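PDB 6ZTI: PlaB phospholipase from Legionella pneumophila, which is a phospholipase of the alpha/beta-hydrolase class and a probable virulence factor, whose activity is controlled by tetramerization mediated by NAD(H). Local coordinates for residues 165-170 with 382-387; 172-177 with 454-459; 344-349 with 388-393. One frame throughout, in Å; residues are numbered along the deposited sequence. Where two conformers were deposited one is given.

Contact 1. Residues 165-170 with 382-387; sequences WLELGS and QRNLNN. With SND (thionicotinamide-adenine-dinucleotide), chain O.
Asn384 and Glu167 carry the direct hydrogen bonds of this contact. Asn384 ND2 donates to Leu168 O over 2.9 Å, almost straight. The acceptor lies in the amide plane of Asn384, while the donor stands above the carbonyl plane of Leu168. Leu385 N donates to Glu167 OE2 over 2.8 Å and meets the carboxylate from above its plane. Gln140 NE2 also bonds to this oxygen. With CG anti to the backbone N (chi1 -171°), the Asn384 amide is carried toward residues 167-169. Its OD1 accepts from Asn386 N and Asn387 N, an Asx turn and Asx motif. These bonds fix the rotation of the amide, so ND2 faces Leu168.

The Glu167 carboxylate and the Asn384 amide stack with planes 29° apart. Glu167 CD is 3.2 Å from Asn384 ND2. Leu168 CD1 packs against the Gln382 amide, 3.5 Å from its OE1, and the two side chains cross at about a right angle. Gln382 NE2 bonds to Ala137 O and to Tyr211 OH.

One water joins Glu167 OE1, Asn384 ND2 and Asn386 ND2. A second accepts from Leu168 N and lies within bonding distance of Gln382 OE1.

SND O3B sits over one face of the Arg383 guanidinium, toward its rim, 3.3 Å from CZ. The contact thus ties the type II turn 167-170, between helices 160-166 and 171-180, to the turn joining strands 378-383 and 390-396.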
# COMPACT_ATOMS: atom_id res chain seq x y z
N TRP B 165 -10.87 -11.23 -12.46
CA TRP B 165 -10.91 -11.90 -13.76
C TRP B 165 -11.29 -10.92 -14.86
O TRP B 165 -10.66 -10.87 -15.92
CB TRP B 165 -11.89 -13.09 -13.73
CG TRP B 165 -11.71 -14.10 -14.86
CD1 TRP B 165 -11.13 -15.34 -14.77
CD2 TRP B 165 -12.09 -13.94 -16.24
NE1 TRP B 165 -11.13 -15.95 -16.00
CE2 TRP B 165 -11.71 -15.12 -16.92
CE3 TRP B 165 -12.72 -12.93 -16.96
CZ2 TRP B 165 -11.94 -15.31 -18.27
CZ3 TRP B 165 -12.94 -13.12 -18.33
CH2 TRP B 165 -12.55 -14.30 -18.96
N LEU B 166 -12.34 -10.13 -14.63
CA LEU B 166 -12.85 -9.26 -15.67
C LEU B 166 -11.93 -8.09 -15.98
O LEU B 166 -12.07 -7.48 -17.04
CB LEU B 166 -14.23 -8.75 -15.26
CG LEU B 166 -15.33 -9.80 -15.34
CD1 LEU B 166 -16.53 -9.38 -14.49
CD2 LEU B 166 -15.77 -10.02 -16.80
N GLU B 167 -10.99 -7.76 -15.09
CA GLU B 167 -10.13 -6.61 -15.28
C GLU B 167 -9.33 -6.75 -16.56
O GLU B 167 -8.74 -7.79 -16.83
CB GLU B 167 -9.18 -6.45 -14.08
CG GLU B 167 -8.42 -5.10 -14.04
CD GLU B 167 -7.50 -4.95 -12.82
OE1 GLU B 167 -7.39 -5.88 -12.00
OE2 GLU B 167 -6.86 -3.88 -12.69
N LEU B 168 -9.34 -5.69 -17.38
CA LEU B 168 -8.50 -5.67 -18.56
C LEU B 168 -7.07 -6.05 -18.19
O LEU B 168 -6.56 -5.62 -17.15
CB LEU B 168 -8.54 -4.29 -19.21
CG LEU B 168 -9.90 -3.85 -19.77
CD1 LEU B 168 -9.80 -2.42 -20.25
CD2 LEU B 168 -10.37 -4.72 -20.90
N GLY B 169 -6.46 -6.89 -19.01
CA GLY B 169 -5.11 -7.36 -18.74
C GLY B 169 -5.00 -8.41 -17.66
O GLY B 169 -3.88 -8.73 -17.26
N SER B 170 -6.11 -8.96 -17.20
CA SER B 170 -6.08 -9.96 -16.14
C SER B 170 -5.23 -11.16 -16.52
O SER B 170 -5.32 -11.68 -17.63
CB SER B 170 -7.51 -10.42 -15.84
OG SER B 170 -7.52 -11.60 -15.08
N GLN B 382 -5.44 1.37 -20.12
CA GLN B 382 -5.61 0.90 -18.76
C GLN B 382 -4.45 -0.01 -18.44
O GLN B 382 -4.00 -0.76 -19.30
CB GLN B 382 -6.95 0.15 -18.57
CG GLN B 382 -7.66 0.42 -17.25
CD GLN B 382 -8.97 -0.36 -17.05
OE1 GLN B 382 -8.97 -1.59 -16.91
NE2 GLN B 382 -10.09 0.37 -17.00
N ARG B 383 -3.94 0.08 -17.22
CA ARG B 383 -2.91 -0.83 -16.76
C ARG B 383 -3.46 -1.64 -15.60
O ARG B 383 -4.06 -1.08 -14.67
CB ARG B 383 -1.62 -0.11 -16.32
CG ARG B 383 -0.44 -1.08 -16.20
CD ARG B 383 0.86 -0.37 -15.85
NE ARG B 383 0.85 0.18 -14.49
CZ ARG B 383 1.88 0.80 -13.93
NH1 ARG B 383 3.01 0.95 -14.60
NH2 ARG B 383 1.78 1.25 -12.68
N ASN B 384 -3.28 -2.95 -15.68
CA ASN B 384 -3.84 -3.85 -14.68
C ASN B 384 -3.22 -3.57 -13.31
O ASN B 384 -2.00 -3.38 -13.18
CB ASN B 384 -3.60 -5.30 -15.09
CG ASN B 384 -4.35 -6.29 -14.20
OD1 ASN B 384 -3.86 -6.69 -13.15
ND2 ASN B 384 -5.54 -6.68 -14.63
N LEU B 385 -4.07 -3.53 -12.29
CA LEU B 385 -3.61 -3.19 -10.95
C LEU B 385 -2.92 -4.36 -10.26
O LEU B 385 -2.14 -4.12 -9.33
CB LEU B 385 -4.79 -2.72 -10.10
CG LEU B 385 -5.55 -1.50 -10.63
CD1 LEU B 385 -6.66 -1.10 -9.64
CD2 LEU B 385 -4.62 -0.33 -10.87
N ASN B 386 -3.20 -5.59 -10.66
CA ASN B 386 -2.54 -6.75 -10.07
C ASN B 386 -1.23 -7.10 -10.77
O ASN B 386 -0.33 -7.65 -10.13
CB ASN B 386 -3.49 -7.94 -10.08
CG ASN B 386 -4.67 -7.76 -9.13
OD1 ASN B 386 -4.49 -7.40 -7.97
ND2 ASN B 386 -5.88 -8.00 -9.63
N ASN B 387 -1.11 -6.80 -12.06
CA ASN B 387 0.10 -7.10 -12.84
C ASN B 387 0.41 -5.88 -13.69
O ASN B 387 -0.26 -5.66 -14.71
CB ASN B 387 -0.11 -8.35 -13.70
CG ASN B 387 1.14 -8.76 -14.44
OD1 ASN B 387 2.10 -7.98 -14.56
ND2 ASN B 387 1.14 -9.98 -14.96
PA SND O . -3.09 6.37 -16.81
O1A SND O . -4.38 5.87 -16.29
O2A SND O . -3.14 6.98 -18.21
O5B SND O . -1.94 5.23 -16.84
C5B SND O . -1.89 4.29 -15.75
C4B SND O . -0.52 3.65 -15.69
O4B SND O . -0.23 3.00 -16.95
C3B SND O . 0.64 4.60 -15.43
O3B SND O . 1.60 3.99 -14.57
C2B SND O . 1.19 4.84 -16.83
O2B SND O . 2.57 5.21 -16.84
C1B SND O . 1.02 3.46 -17.43
N9A SND O . 0.98 3.46 -18.88
C8A SND O . -0.03 3.94 -19.68
N7A SND O . 0.26 3.95 -20.96
C5A SND O . 1.55 3.44 -21.01
C6A SND O . 2.45 3.25 -22.07
N6A SND O . 2.14 3.49 -23.35
N1A SND O . 3.68 2.79 -21.77
C2A SND O . 3.96 2.49 -20.50
N3A SND O . 3.19 2.61 -19.42
C4A SND O . 2.00 3.11 -19.74
O3 SND O . -2.50 7.48 -15.84
PN SND O . -1.13 8.30 -15.67
O1N SND O . -0.45 8.39 -16.98
O2N SND O . -0.40 7.71 -14.52
O5D SND O . -1.78 9.71 -15.28
C5D SND O . -2.08 10.04 -13.91
C4D SND O . -3.33 10.89 -13.80
O4D SND O . -3.26 12.01 -14.71
C3D SND O . -4.65 10.19 -14.14
O3D SND O . -5.72 10.79 -13.40
C2D SND O . -4.78 10.48 -15.63
O2D SND O . -6.12 10.38 -16.10
C1D SND O . -4.29 11.92 -15.66
N1N SND O . -3.70 12.24 -17.04
C2N SND O . -2.43 11.90 -17.26
C3N SND O . -1.82 12.22 -18.46
C7N SND O . -0.38 11.93 -18.68
S7N SND O . 0.64 13.11 -19.27
N7N SND O . 0.06 10.74 -18.32
C4N SND O . -2.57 12.89 -19.42
C5N SND O . -3.89 13.22 -19.17
C6N SND O . -4.45 12.88 -17.96
O HOH W 1 -6.70 -8.66 -12.64
O HOH W 2 -10.83 -3.25 -16.11
O HOH W 3 -6.42 -2.94 -16.56

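Contact 2. Residues 172-177 with 454-459; sequences MSWQLN and MVEIML
Helix 172-177 crosses strand 454-459 nearly perpendicularly, at 103° between their directions, with the axes 11.5 Å apart at closest approach. Trp174 and Met454 bridge the gap, tip to tip. The Met454 methyl sits over the centre of one indole face, with CE 3.4 Å from Trp174 CD2. This is a CH-pi contact, 3.5 Å from CE to the centroid of the six-membered ring. Met454 SD is 4.9 Å from the same centroid, a Met-aromatic contact. The Met454 chain bends at chi3 (66°), which places CE over the ring. Met454 CB also touches the far end of the indole, 3.6 Å from Trp174 CH2.

Glu456 CB lies at the edge of the ring, near its plane, 4.1 Å from Trp174 CZ2. A water in the ring plane accepts from Trp174 NE1 and donates to Glu456 OE1. That oxygen also forms a salt bridge with Arg346; OE2 makes a weak, long ion pair with Lys234.

Helix 171-180 packs across the mixed sheet mainly through Trp174, with Asn177 CB beside Met454 SD. Trp174 also touches Ile344 and Arg346 of neighbouring strand 340-349. Met454 packs on Leu232 of flanking strand 231-238.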
# COMPACT_ATOMS: atom_id res chain seq x y z
N MET B 172 -5.77 -14.05 -15.39
CA MET B 172 -6.65 -15.21 -15.50
C MET B 172 -7.30 -15.29 -16.87
O MET B 172 -7.32 -16.36 -17.50
CB MET B 172 -7.69 -15.18 -14.39
CG MET B 172 -7.13 -15.59 -13.06
SD MET B 172 -8.33 -15.51 -11.73
CE MET B 172 -8.51 -13.73 -11.58
N SER B 173 -7.83 -14.18 -17.38
CA SER B 173 -8.43 -14.22 -18.71
C SER B 173 -7.38 -14.47 -19.79
O SER B 173 -7.65 -15.17 -20.78
CB SER B 173 -9.22 -12.94 -18.98
OG SER B 173 -8.35 -11.84 -19.11
N TRP B 174 -6.17 -13.92 -19.62
CA TRP B 174 -5.09 -14.23 -20.57
C TRP B 174 -4.87 -15.73 -20.66
O TRP B 174 -4.76 -16.29 -21.75
CB TRP B 174 -3.80 -13.53 -20.14
CG TRP B 174 -2.64 -13.71 -21.11
CD1 TRP B 174 -1.86 -14.82 -21.27
CD2 TRP B 174 -2.15 -12.75 -22.05
NE1 TRP B 174 -0.92 -14.61 -22.25
CE2 TRP B 174 -1.07 -13.34 -22.74
CE3 TRP B 174 -2.51 -11.43 -22.36
CZ2 TRP B 174 -0.36 -12.67 -23.72
CZ3 TRP B 174 -1.81 -10.78 -23.35
CH2 TRP B 174 -0.74 -11.40 -24.01
N GLN B 175 -4.77 -16.39 -19.50
CA GLN B 175 -4.55 -17.83 -19.46
C GLN B 175 -5.68 -18.57 -20.17
O GLN B 175 -5.43 -19.48 -20.98
CB GLN B 175 -4.44 -18.30 -18.01
CG GLN B 175 -4.36 -19.82 -17.81
CD GLN B 175 -4.19 -20.20 -16.36
OE1 GLN B 175 -5.15 -20.20 -15.58
NE2 GLN B 175 -2.96 -20.54 -15.98
N LEU B 176 -6.93 -18.22 -19.88
CA LEU B 176 -8.03 -18.92 -20.53
C LEU B 176 -8.01 -18.68 -22.04
O LEU B 176 -8.15 -19.62 -22.83
CB LEU B 176 -9.36 -18.48 -19.92
CG LEU B 176 -10.60 -19.17 -20.49
CD1 LEU B 176 -10.57 -20.69 -20.26
CD2 LEU B 176 -11.87 -18.57 -19.90
N ASN B 177 -7.80 -17.44 -22.46
CA ASN B 177 -7.89 -17.14 -23.87
C ASN B 177 -6.68 -17.65 -24.64
O ASN B 177 -6.79 -17.99 -25.82
CB ASN B 177 -8.06 -15.64 -24.05
CG ASN B 177 -9.41 -15.19 -23.58
OD1 ASN B 177 -10.32 -16.00 -23.36
ND2 ASN B 177 -9.56 -13.89 -23.40
N MET B 454 -3.66 -10.02 -28.63
CA MET B 454 -2.77 -10.20 -27.48
C MET B 454 -1.32 -10.14 -27.97
O MET B 454 -0.96 -10.84 -28.91
CB MET B 454 -3.06 -11.52 -26.79
CG MET B 454 -4.53 -11.64 -26.33
SD MET B 454 -5.04 -13.34 -26.06
CE MET B 454 -4.01 -13.78 -24.68
N VAL B 455 -0.52 -9.29 -27.35
CA VAL B 455 0.85 -9.04 -27.78
C VAL B 455 1.75 -9.37 -26.61
O VAL B 455 1.79 -8.63 -25.62
CB VAL B 455 1.05 -7.60 -28.25
CG1 VAL B 455 2.49 -7.40 -28.78
CG2 VAL B 455 0.04 -7.23 -29.34
N GLU B 456 2.47 -10.47 -26.70
CA GLU B 456 3.43 -10.85 -25.67
C GLU B 456 4.82 -10.44 -26.15
O GLU B 456 5.31 -10.95 -27.15
CB GLU B 456 3.38 -12.35 -25.39
CG GLU B 456 4.36 -12.79 -24.32
CD GLU B 456 4.29 -14.27 -24.04
OE1 GLU B 456 3.38 -14.70 -23.30
OE2 GLU B 456 5.13 -15.02 -24.57
N ILE B 457 5.46 -9.53 -25.42
CA ILE B 457 6.80 -9.08 -25.76
C ILE B 457 7.76 -9.60 -24.71
O ILE B 457 7.62 -9.29 -23.52
CB ILE B 457 6.87 -7.55 -25.88
CG1 ILE B 457 5.91 -7.04 -26.98
CG2 ILE B 457 8.30 -7.12 -26.17
CD1 ILE B 457 5.52 -5.65 -26.83
N MET B 458 8.72 -10.43 -25.13
CA MET B 458 9.74 -10.98 -24.24
C MET B 458 11.09 -10.34 -24.56
O MET B 458 11.65 -10.57 -25.64
CB MET B 458 9.82 -12.50 -24.38
CG MET B 458 10.80 -13.13 -23.38
SD MET B 458 11.30 -14.81 -23.79
CE MET B 458 9.90 -15.74 -23.16
N LEU B 459 11.63 -9.59 -23.61
CA LEU B 459 12.94 -8.97 -23.73
C LEU B 459 14.02 -9.86 -23.11
O LEU B 459 13.75 -10.66 -22.22
CB LEU B 459 12.96 -7.61 -23.03
CG LEU B 459 11.93 -6.57 -23.46
CD1 LEU B 459 12.20 -5.25 -22.80
CD2 LEU B 459 11.94 -6.40 -24.97
O HOH W 4 1.37 -16.10 -23.63

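Contact 3. Residues 344-349 with 388-393; sequences IFRLID and RGKLTY. With SND (thionicotinamide-adenine-dinucleotide), chain O.
Phe345 and Leu391 form the hydrogen-bonded pair of an antiparallel ladder between strands 340-349 and 390-396. Phe345 N donates to Leu391 O over 2.8 Å, and Leu391 N returns a bond to Phe345 O over 3.1 Å. Leu347 N donates to Gly389 O at the turn end. Ile344 with Thr392 and Arg346 with Lys390 are the non-hydrogen-bonded pairs. Two CA-H...O contacts add to the backbone fit, from Lys390 CA to Phe345 O and from Arg346 CA to Gly389 O.

The close packing lies on the face of Ile344, Arg346, Lys390 and Thr392. Arg346 and Lys390 run side by side, with CG of Arg346 3.7 Å from CD of Lys390. Bends at chi2 (-59°) and chi3 (-67°) fold the Lys390 chain back, bringing CE 3.8 Å from Arg346 CB. Trp174 of helix 171-180 covers part of this face. On the Phe345 and Leu391 face the side chains meet more loosely. Their CB atoms are 4.5 Å apart, and the nearest Phe345 and Tyr393 ring atoms, CE2 and CD1, are equally distant. Phe345 also packs edge-to-face on Phe415. Beyond Leu391 lies bound dinucleotide: Leu391 CD2 is 3.6 Å from SND C6A, and SND N6A donates to Tyr393 OH over 3.0 Å. A second bound dinucleotide is also hydrogen-bonded to Tyr393 OH.

The two cationic groups have separate acceptors. Arg346 is paired with Glu456, and Lys390 NZ bonds to Gly169 O. This probably offsets the repulsion between like charges. On the other face, Leu391 and Tyr393 hold the adenine as part of a larger set of contacts to the dinucleotide.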
# COMPACT_ATOMS: atom_id res chain seq x y z
N ILE B 344 -3.88 -5.98 -25.94
CA ILE B 344 -3.47 -6.33 -24.58
C ILE B 344 -1.99 -6.66 -24.66
O ILE B 344 -1.60 -7.65 -25.30
CB ILE B 344 -4.28 -7.51 -24.01
CG1 ILE B 344 -5.77 -7.20 -24.02
CG2 ILE B 344 -3.84 -7.82 -22.54
CD1 ILE B 344 -6.66 -8.42 -23.79
N PHE B 345 -1.15 -5.84 -24.04
CA PHE B 345 0.29 -6.08 -24.02
C PHE B 345 0.68 -6.83 -22.76
O PHE B 345 0.21 -6.51 -21.66
CB PHE B 345 1.11 -4.78 -24.07
CG PHE B 345 0.94 -3.98 -25.34
CD1 PHE B 345 1.74 -4.20 -26.43
CD2 PHE B 345 0.01 -2.95 -25.39
CE1 PHE B 345 1.59 -3.44 -27.57
CE2 PHE B 345 -0.15 -2.21 -26.52
CZ PHE B 345 0.64 -2.44 -27.61
N ARG B 346 1.53 -7.83 -22.94
CA ARG B 346 2.15 -8.58 -21.86
C ARG B 346 3.65 -8.45 -22.02
O ARG B 346 4.21 -8.92 -23.02
CB ARG B 346 1.73 -10.04 -21.91
CG ARG B 346 2.22 -10.82 -20.73
CD ARG B 346 2.07 -12.30 -20.96
NE ARG B 346 2.30 -13.05 -19.74
CZ ARG B 346 2.62 -14.33 -19.71
NH1 ARG B 346 2.75 -15.01 -20.84
NH2 ARG B 346 2.81 -14.93 -18.54
N LEU B 347 4.29 -7.82 -21.05
CA LEU B 347 5.72 -7.54 -21.08
C LEU B 347 6.44 -8.44 -20.09
O LEU B 347 6.25 -8.33 -18.87
CB LEU B 347 5.98 -6.08 -20.73
CG LEU B 347 6.85 -5.22 -21.64
CD1 LEU B 347 7.94 -6.03 -22.33
CD2 LEU B 347 5.97 -4.49 -22.64
N ILE B 348 7.33 -9.30 -20.61
CA ILE B 348 8.08 -10.25 -19.80
C ILE B 348 9.53 -10.23 -20.26
O ILE B 348 9.90 -9.55 -21.22
CB ILE B 348 7.50 -11.67 -19.90
CG1 ILE B 348 7.39 -12.09 -21.36
CG2 ILE B 348 6.12 -11.73 -19.23
CD1 ILE B 348 7.02 -13.56 -21.56
N ASP B 349 10.37 -10.98 -19.54
CA ASP B 349 11.75 -11.22 -19.94
C ASP B 349 11.99 -12.71 -19.96
O ASP B 349 11.13 -13.51 -19.60
CB ASP B 349 12.75 -10.48 -19.05
CG ASP B 349 12.94 -11.10 -17.67
OD1 ASP B 349 12.57 -12.27 -17.41
OD2 ASP B 349 13.49 -10.37 -16.81
N ARG B 388 1.44 -5.11 -13.32
CA ARG B 388 1.75 -3.89 -14.05
C ARG B 388 2.41 -4.14 -15.40
O ARG B 388 2.59 -3.19 -16.17
CB ARG B 388 2.63 -2.99 -13.20
CG ARG B 388 1.92 -2.48 -11.96
CD ARG B 388 2.88 -1.78 -11.02
NE ARG B 388 3.45 -2.70 -10.04
CZ ARG B 388 4.44 -2.39 -9.22
NH1 ARG B 388 4.99 -1.19 -9.26
NH2 ARG B 388 4.89 -3.29 -8.36
N GLY B 389 2.78 -5.38 -15.69
CA GLY B 389 3.21 -5.72 -17.03
C GLY B 389 2.07 -5.95 -17.99
O GLY B 389 2.29 -6.46 -19.09
N LYS B 390 0.84 -5.64 -17.59
CA LYS B 390 -0.32 -5.85 -18.45
C LYS B 390 -0.95 -4.49 -18.74
O LYS B 390 -1.41 -3.80 -17.82
CB LYS B 390 -1.32 -6.80 -17.79
CG LYS B 390 -0.72 -8.15 -17.44
CD LYS B 390 -0.15 -8.91 -18.63
CE LYS B 390 -1.21 -9.35 -19.59
NZ LYS B 390 -2.14 -10.35 -19.01
N LEU B 391 -0.97 -4.12 -20.01
CA LEU B 391 -1.36 -2.79 -20.44
C LEU B 391 -2.30 -2.94 -21.63
O LEU B 391 -1.95 -3.59 -22.61
CB LEU B 391 -0.12 -1.96 -20.81
CG LEU B 391 -0.34 -0.57 -21.41
CD1 LEU B 391 -0.89 0.37 -20.35
CD2 LEU B 391 0.94 -0.03 -21.99
N THR B 392 -3.48 -2.34 -21.54
CA THR B 392 -4.49 -2.48 -22.59
C THR B 392 -4.73 -1.13 -23.26
O THR B 392 -5.09 -0.16 -22.59
CB THR B 392 -5.79 -3.06 -22.01
OG1 THR B 392 -5.55 -4.38 -21.49
CG2 THR B 392 -6.84 -3.15 -23.07
N TYR B 393 -4.53 -1.08 -24.57
CA TYR B 393 -4.87 0.09 -25.37
C TYR B 393 -6.12 -0.21 -26.19
O TYR B 393 -6.30 -1.32 -26.69
CB TYR B 393 -3.74 0.47 -26.34
CG TYR B 393 -2.83 1.59 -25.85
CD1 TYR B 393 -2.04 1.42 -24.73
CD2 TYR B 393 -2.75 2.79 -26.52
CE1 TYR B 393 -1.21 2.43 -24.28
CE2 TYR B 393 -1.92 3.81 -26.09
CZ TYR B 393 -1.15 3.62 -24.97
OH TYR B 393 -0.32 4.63 -24.53
PA SND O . -3.09 6.37 -16.81
O1A SND O . -4.38 5.87 -16.29
O2A SND O . -3.14 6.98 -18.21
O5B SND O . -1.94 5.23 -16.84
C5B SND O . -1.89 4.29 -15.75
C4B SND O . -0.52 3.65 -15.69
O4B SND O . -0.23 3.00 -16.95
C3B SND O . 0.64 4.60 -15.43
O3B SND O . 1.60 3.99 -14.57
C2B SND O . 1.19 4.84 -16.83
O2B SND O . 2.57 5.21 -16.84
C1B SND O . 1.02 3.46 -17.43
N9A SND O . 0.98 3.46 -18.88
C8A SND O . -0.03 3.94 -19.68
N7A SND O . 0.26 3.95 -20.96
C5A SND O . 1.55 3.44 -21.01
C6A SND O . 2.45 3.25 -22.07
N6A SND O . 2.14 3.49 -23.35
N1A SND O . 3.68 2.79 -21.77
C2A SND O . 3.96 2.49 -20.50
N3A SND O . 3.19 2.61 -19.42
C4A SND O . 2.00 3.11 -19.74
O3 SND O . -2.50 7.48 -15.84
PN SND O . -1.13 8.30 -15.67
O1N SND O . -0.45 8.39 -16.98
O2N SND O . -0.40 7.71 -14.52
O5D SND O . -1.78 9.71 -15.28
C5D SND O . -2.08 10.04 -13.91
C4D SND O . -3.33 10.89 -13.80
O4D SND O . -3.26 12.01 -14.71
C3D SND O . -4.65 10.19 -14.14
O3D SND O . -5.72 10.79 -13.40
C2D SND O . -4.78 10.48 -15.63
O2D SND O . -6.12 10.38 -16.10
C1D SND O . -4.29 11.92 -15.66
N1N SND O . -3.70 12.24 -17.04
C2N SND O . -2.43 11.90 -17.26
C3N SND O . -1.82 12.22 -18.46
C7N SND O . -0.38 11.93 -18.68
S7N SND O . 0.64 13.11 -19.27
N7N SND O . 0.06 10.74 -18.32
C4N SND O . -2.57 12.89 -19.42
C5N SND O . -3.89 13.22 -19.17
C6N SND O . -4.45 12.88 -17.96

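Overall arrangement
The three contacts lie close together: centres are 12 Å apart for contacts 1 and 2, 9 Å for contacts 1 and 3, and 8 Å for contacts 2 and 3. All reach the mixed sheet. Strand 340-349 sits between 452-463 and 390-396, and 378-383 is the next strand beyond 390-396. The turn after helix 160-166 and helix 171-180 supply the partners in contacts 1 and 2, with Trp165 packed on Met172, Ser173 and Leu176. Along the chain, contact 1 alternates with contacts 2 and 3, whereas contact 3 is nested inside the loop closed by contact 2. Residues far apart in sequence thus join these helices to the sheet whose strands 378-383 and 390-396 touch the dinucleotide.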